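PDB 4H3T: CRISPR-associated protein, Cse1 family from Acidimicrobium ferrooxidans, which probably serves as the large subunit of the type I-E CRISPR surveillance complex Cascade, helping it to recognise invading DNA. Local coordinates for residues 110-115 against 235-240; 334-339 against 397-402. The protein carries 1 engineered substitution. All coordinates share one frame; numbering follows the deposited sequence.

Contact 1 (110-115 against 235-240)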
loop_
_atom_site.group_PDB
_atom_site.type_symbol
_atom_site.label_atom_id
_atom_site.label_comp_id
_atom_site.label_asym_id
_atom_site.label_seq_id
_atom_site.Cartn_x
_atom_site.Cartn_y
_atom_site.Cartn_z
ATOM N N PRO A 110 15.876 -4.210 24.296
ATOM C CA PRO A 110 15.789 -4.874 22.987
ATOM C C PRO A 110 14.901 -4.062 22.040
ATOM O O PRO A 110 13.780 -3.662 22.378
ATOM C CB PRO A 110 15.272 -6.245 23.303
ATOM C CG PRO A 110 14.583 -6.117 24.608
ATOM C CD PRO A 110 15.310 -5.038 25.364
ATOM N N PHE A 111 15.428 -3.828 20.825
ATOM C CA PHE A 111 14.754 -3.009 19.823
ATOM C C PHE A 111 13.357 -3.543 19.487
ATOM O O PHE A 111 13.223 -4.710 19.134
ATOM C CB PHE A 111 15.594 -2.953 18.543
ATOM C CG PHE A 111 14.968 -2.118 17.443
ATOM C CD1 PHE A 111 15.109 -0.751 17.435
ATOM C CD2 PHE A 111 14.248 -2.714 16.416
ATOM C CE1 PHE A 111 14.526 0.020 16.432
ATOM C CE2 PHE A 111 13.708 -1.940 15.381
ATOM C CZ PHE A 111 13.859 -0.580 15.402
ATOM N N PHE A 112 12.329 -2.691 19.612
ATOM C CA PHE A 112 10.930 -2.984 19.318
ATOM C C PHE A 112 10.402 -4.164 20.127
ATOM O O PHE A 112 9.399 -4.838 19.747
ATOM C CB PHE A 112 10.742 -3.181 17.792
ATOM C CG PHE A 112 10.474 -1.939 16.978
ATOM C CD1 PHE A 112 10.964 -0.696 17.374
ATOM C CD2 PHE A 112 9.660 -1.992 15.852
ATOM C CE1 PHE A 112 10.631 0.461 16.653
ATOM C CE2 PHE A 112 9.385 -0.847 15.114
ATOM C CZ PHE A 112 9.947 0.357 15.467
ATOM N N GLN A 113 11.045 -4.407 21.323
ATOM C CA GLN A 113 10.685 -5.526 22.175
ATOM C C GLN A 113 10.511 -5.098 23.602
ATOM O O GLN A 113 10.893 -3.983 23.984
ATOM C CB GLN A 113 11.756 -6.622 22.070
ATOM C CG GLN A 113 11.827 -7.298 20.706
ATOM C CD GLN A 113 13.128 -7.990 20.579
ATOM O OE1 GLN A 113 13.346 -9.044 21.186
ATOM N NE2 GLN A 113 14.104 -7.311 20.025
ATOM N N VAL A 114 9.995 -6.038 24.406
ATOM C CA VAL A 114 9.836 -5.932 25.873
ATOM C C VAL A 114 10.782 -6.953 26.467
ATOM O O VAL A 114 10.570 -8.157 26.309
ATOM C CB VAL A 114 8.387 -6.171 26.312
ATOM C CG1 VAL A 114 8.289 -6.085 27.841
ATOM C CG2 VAL A 114 7.449 -5.178 25.617
ATOM N N ALA A 115 11.814 -6.488 27.170
ATOM C CA ALA A 115 12.871 -7.356 27.670
ATOM C C ALA A 115 12.409 -8.491 28.596
ATOM O O ALA A 115 13.016 -9.582 28.599
ATOM C CB ALA A 115 13.878 -6.529 28.440
ATOM N N PRO A 235 10.431 8.958 18.099
ATOM C CA PRO A 235 10.089 7.563 17.803
ATOM C C PRO A 235 10.188 6.667 19.042
ATOM O O PRO A 235 10.733 7.068 20.068
ATOM C CB PRO A 235 11.124 7.187 16.746
ATOM C CG PRO A 235 12.286 8.014 17.073
ATOM C CD PRO A 235 11.767 9.295 17.556
ATOM N N ALA A 236 9.716 5.440 18.896
ATOM C CA ALA A 236 9.607 4.473 19.972
ATOM C C ALA A 236 10.936 4.218 20.717
ATOM O O ALA A 236 10.909 4.084 21.945
ATOM C CB ALA A 236 9.033 3.166 19.458
ATOM N N TRP A 237 12.046 4.155 19.991
ATOM C CA TRP A 237 13.374 3.887 20.577
ATOM C C TRP A 237 13.938 5.085 21.325
ATOM O O TRP A 237 14.907 4.890 22.017
ATOM C CB TRP A 237 14.406 3.394 19.539
ATOM C CG TRP A 237 14.641 4.347 18.437
ATOM C CD1 TRP A 237 15.367 5.510 18.475
ATOM C CD2 TRP A 237 13.997 4.311 17.166
ATOM N NE1 TRP A 237 15.325 6.115 17.261
ATOM C CE2 TRP A 237 14.436 5.436 16.450
ATOM C CE3 TRP A 237 13.137 3.402 16.540
ATOM C CZ2 TRP A 237 14.004 5.699 15.157
ATOM C CZ3 TRP A 237 12.709 3.674 15.260
ATOM C CH2 TRP A 237 13.201 4.784 14.561
ATOM N N GLU A 238 13.334 6.289 21.253
ATOM C CA GLU A 238 13.725 7.424 22.082
ATOM C C GLU A 238 12.833 7.487 23.269
ATOM O O GLU A 238 13.117 8.212 24.176
ATOM C CB GLU A 238 13.668 8.763 21.316
ATOM C CG GLU A 238 14.711 8.830 20.216
ATOM C CD GLU A 238 14.853 10.209 19.632
ATOM O OE1 GLU A 238 14.663 11.197 20.366
ATOM O OE2 GLU A 238 15.146 10.304 18.423
ATOM N N ARG A 239 11.719 6.766 23.272
ATOM C CA ARG A 239 10.806 6.793 24.420
ATOM C C ARG A 239 11.232 5.721 25.439
ATOM O O ARG A 239 12.058 4.849 25.156
ATOM C CB ARG A 239 9.361 6.578 23.896
ATOM C CG ARG A 239 8.952 7.677 22.917
ATOM C CD ARG A 239 7.792 7.270 21.961
ATOM N NE ARG A 239 6.547 7.814 22.475
ATOM C CZ ARG A 239 6.018 8.990 22.160
ATOM N NH1 ARG A 239 4.902 9.394 22.739
ATOM N NH2 ARG A 239 6.577 9.751 21.230
ATOM N N ASP A 240 10.704 5.815 26.623
ATOM C CA ASP A 240 10.919 4.776 27.614
ATOM C C ASP A 240 10.444 3.421 27.056
ATOM O O ASP A 240 9.391 3.374 26.390
ATOM C CB ASP A 240 10.122 5.043 28.878
ATOM C CG ASP A 240 10.577 6.233 29.689
ATOM O OD1 ASP A 240 11.743 6.655 29.520
ATOM O OD2 ASP A 240 9.758 6.760 30.456
#

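Contact 2 (334-339 against 397-402)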
loop_
_atom_site.group_PDB
_atom_site.type_symbol
_atom_site.label_atom_id
_atom_site.label_comp_id
_atom_site.label_asym_id
_atom_site.label_seq_id
_atom_site.Cartn_x
_atom_site.Cartn_y
_atom_site.Cartn_z
ATOM N N LEU A 334 -6.594 9.636 -6.457
ATOM C CA LEU A 334 -6.721 11.097 -6.661
ATOM C C LEU A 334 -7.787 11.757 -5.760
ATOM O O LEU A 334 -7.662 12.946 -5.467
ATOM C CB LEU A 334 -7.006 11.361 -8.122
ATOM C CG LEU A 334 -5.944 10.831 -9.106
ATOM C CD1 LEU A 334 -6.281 11.239 -10.514
ATOM C CD2 LEU A 334 -4.599 11.307 -8.761
ATOM N N ALA A 335 -8.746 10.962 -5.229
ATOM C CA ALA A 335 -9.731 11.371 -4.243
ATOM C C ALA A 335 -10.420 12.669 -4.716
ATOM O O ALA A 335 -10.369 13.672 -4.023
ATOM C CB ALA A 335 -9.014 11.594 -2.902
ATOM N N LEU A 336 -10.948 12.682 -5.921
ATOM C CA LEU A 336 -11.490 13.918 -6.495
ATOM C C LEU A 336 -12.976 14.158 -6.148
ATOM O O LEU A 336 -13.432 15.293 -6.320
ATOM C CB LEU A 336 -11.288 13.941 -8.003
ATOM C CG LEU A 336 -9.834 14.014 -8.468
ATOM C CD1 LEU A 336 -9.739 13.895 -9.985
ATOM C CD2 LEU A 336 -9.198 15.307 -8.041
ATOM N N GLY A 337 -13.666 13.163 -5.580
ATOM C CA GLY A 337 -15.038 13.356 -5.088
ATOM C C GLY A 337 -15.101 14.323 -3.910
ATOM O O GLY A 337 -14.094 14.578 -3.228
ATOM N N ALA A 338 -16.292 14.911 -3.694
ATOM C CA ALA A 338 -16.535 15.887 -2.642
ATOM C C ALA A 338 -16.370 15.303 -1.247
ATOM O O ALA A 338 -16.087 16.051 -0.324
ATOM C CB ALA A 338 -17.943 16.450 -2.782
ATOM N N GLU A 339 -16.577 14.004 -1.059
ATOM C CA GLU A 339 -16.457 13.425 0.279
ATOM C C GLU A 339 -15.090 12.730 0.502
ATOM O O GLU A 339 -14.935 12.058 1.512
ATOM C CB GLU A 339 -17.622 12.417 0.501
ATOM C CG GLU A 339 -18.945 13.177 0.688
ATOM C CD GLU A 339 -20.199 12.359 0.950
ATOM O OE1 GLU A 339 -20.118 11.108 0.966
ATOM O OE2 GLU A 339 -21.271 12.980 1.147
ATOM N N ALA A 397 -7.135 19.200 -16.178
ATOM C CA ALA A 397 -7.296 18.526 -17.483
ATOM C C ALA A 397 -6.561 17.162 -17.569
ATOM O O ALA A 397 -7.119 16.192 -18.054
ATOM C CB ALA A 397 -6.828 19.450 -18.609
ATOM N N ALA A 398 -5.344 17.070 -17.098
ATOM C CA ALA A 398 -4.572 15.825 -17.129
ATOM C C ALA A 398 -5.237 14.697 -16.276
ATOM O O ALA A 398 -5.414 13.571 -16.755
ATOM C CB ALA A 398 -3.170 16.076 -16.691
ATOM N N ALA A 399 -5.683 15.035 -15.066
ATOM C CA ALA A 399 -6.392 14.087 -14.206
ATOM C C ALA A 399 -7.730 13.666 -14.857
ATOM O O ALA A 399 -8.081 12.484 -14.887
ATOM C CB ALA A 399 -6.642 14.709 -12.850
ATOM N N THR A 400 -8.426 14.624 -15.460
ATOM C CA THR A 400 -9.715 14.360 -16.105
ATOM C C THR A 400 -9.562 13.361 -17.276
ATOM O O THR A 400 -10.360 12.409 -17.375
ATOM C CB THR A 400 -10.369 15.672 -16.560
ATOM O OG1 THR A 400 -10.562 16.467 -15.387
ATOM C CG2 THR A 400 -11.741 15.463 -17.269
ATOM N N VAL A 401 -8.559 13.552 -18.147
ATOM C CA VAL A 401 -8.361 12.594 -19.253
ATOM C C VAL A 401 -7.947 11.224 -18.671
ATOM O O VAL A 401 -8.391 10.169 -19.173
ATOM C CB VAL A 401 -7.379 13.096 -20.362
ATOM C CG1 VAL A 401 -5.935 13.167 -19.889
ATOM C CG2 VAL A 401 -7.481 12.231 -21.606
ATOM N N ALA A 402 -7.084 11.214 -17.629
ATOM C CA ALA A 402 -6.690 9.920 -17.014
ATOM C C ALA A 402 -7.910 9.157 -16.446
ATOM O O ALA A 402 -8.045 7.966 -16.685
ATOM C CB ALA A 402 -5.689 10.125 -15.929
#

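Contact 1 (110-115 against 235-240)
Three aromatic rings, those of Phe111, Phe112 and Trp237, meet where the loop 110-115 approaches the loop 235-240. The indole has Pro235 CG over one face, 3.2 Å above its plane, and takes Phe112 CE1 at its edge, where that atom lies 3.9 Å from Trp237 CE3. Phe111 CE1 comes still nearer to Trp237 CE3, at 3.7 Å, but obliquely. The Phe111 ring and the six-membered ring of Trp237 are tilted by only 27°, yet they are slid so far apart, with centroids 6.0 Å from each other, that they hardly overlap. Within their own loop the two phenylalanines lie face against face, Phe112 CD1 sitting over the rim of the Phe111 ring and Phe111 CZ over that of Phe112. This pair therefore presents two neighbouring CE1 corners to one indole carbon, and Phe112 CE1 also reaches the methyl of Ala236 at 4.2 Å.

Phe111 and Trp237 run side by side in the same direction. Trp237 CG stands between its backbone N and carbonyl carbon (chi1 59°), and with chi2 at 75° the benzene half of the indole is turned toward the phenylalanines. Its NE1 is hydrogen-bonded to the hydroxyl of Tyr94, which also bonds Glu238. Gln113 NE2 donates a nearly straight bond of 2.9 Å to Phe111 O, approaching with a tilt from the carbonyl plane, and has a second acceptor in Leu104 O. Two loops of the Cse1 fold are thus joined by apolar contact, without a hydrogen bond between them. The phenylalanines occupy the two central positions of a type II beta turn running from Pro110 to Gln113, closed by Gln113 N to Pro110 O at 3.0 Å.

Contact 2 (334-339 against 397-402)
On the first turn of helix 397-415, a member of the C-terminal helical bundle of the Cse1 fold, Ala399 meets Leu334 and Leu336. The opposing segment carries the last residue of helix 330-334 and the loop that follows it. Ala399 has the most surface buried here: its methyl points at the loop and is met by one branch of each leucine. Leu334 CD1 approaches Ala399 CB to 4.2 Å, and Leu336 CD1 reaches Ala399 CB at 4.3 Å. These are loose van der Waals contacts, and no hydrogen bond joins the two segments.

The leucines have nearly the same extended shape although one ends a helix and the other lies in the loop beyond it. In Leu334, CG stands opposite the carbonyl carbon and next to the backbone N (chi1 -58°), and CD1 then continues the zigzag away from the main chain, bringing that methyl foremost. Between them, Ala335 leaves helical geometry with a positive phi of 50°. The chain turns there, and Leu336 comes round to face the same side as Leu334.

Leu334 is the more deeply buried of the two. It also packs on Val390 and Leu391 of helix 388-391, so it fits between two helices, 388-391 and 397-415, while its carbonyl oxygen is bonded by Arg342. Leu336 lies at the exposed side of the contact, with Arg342 against its side chain. On the helix, the backbone bonds Val401 N to Ala397 O and Ala402 N to Ala398 O, each 3.0 Å, are those of a regular turn around Ala399. The two leucine methyls that share its CB are themselves neighbours, Leu334 CD1 lying 4.4 Å from Leu336 CD1.

How the contacts relate
Contact 1 and contact 2 lie on opposite sides of the centre of the chain, with their own centres 42 Å apart and their nearest atoms about 28 Å apart, so neither touches the other. They follow one another along the sequence: contact 1 closes before contact 2 opens. Contact 1 joins two loops, 120 residues apart at their closest ends, by aromatic rings; contact 2 sets a helix end and its loop against a bundle helix through aliphatic methyls. A bound glycerol, probably from the crystallisation liquor, lies about 4 Å from the side chain of Phe112, next to contact 1.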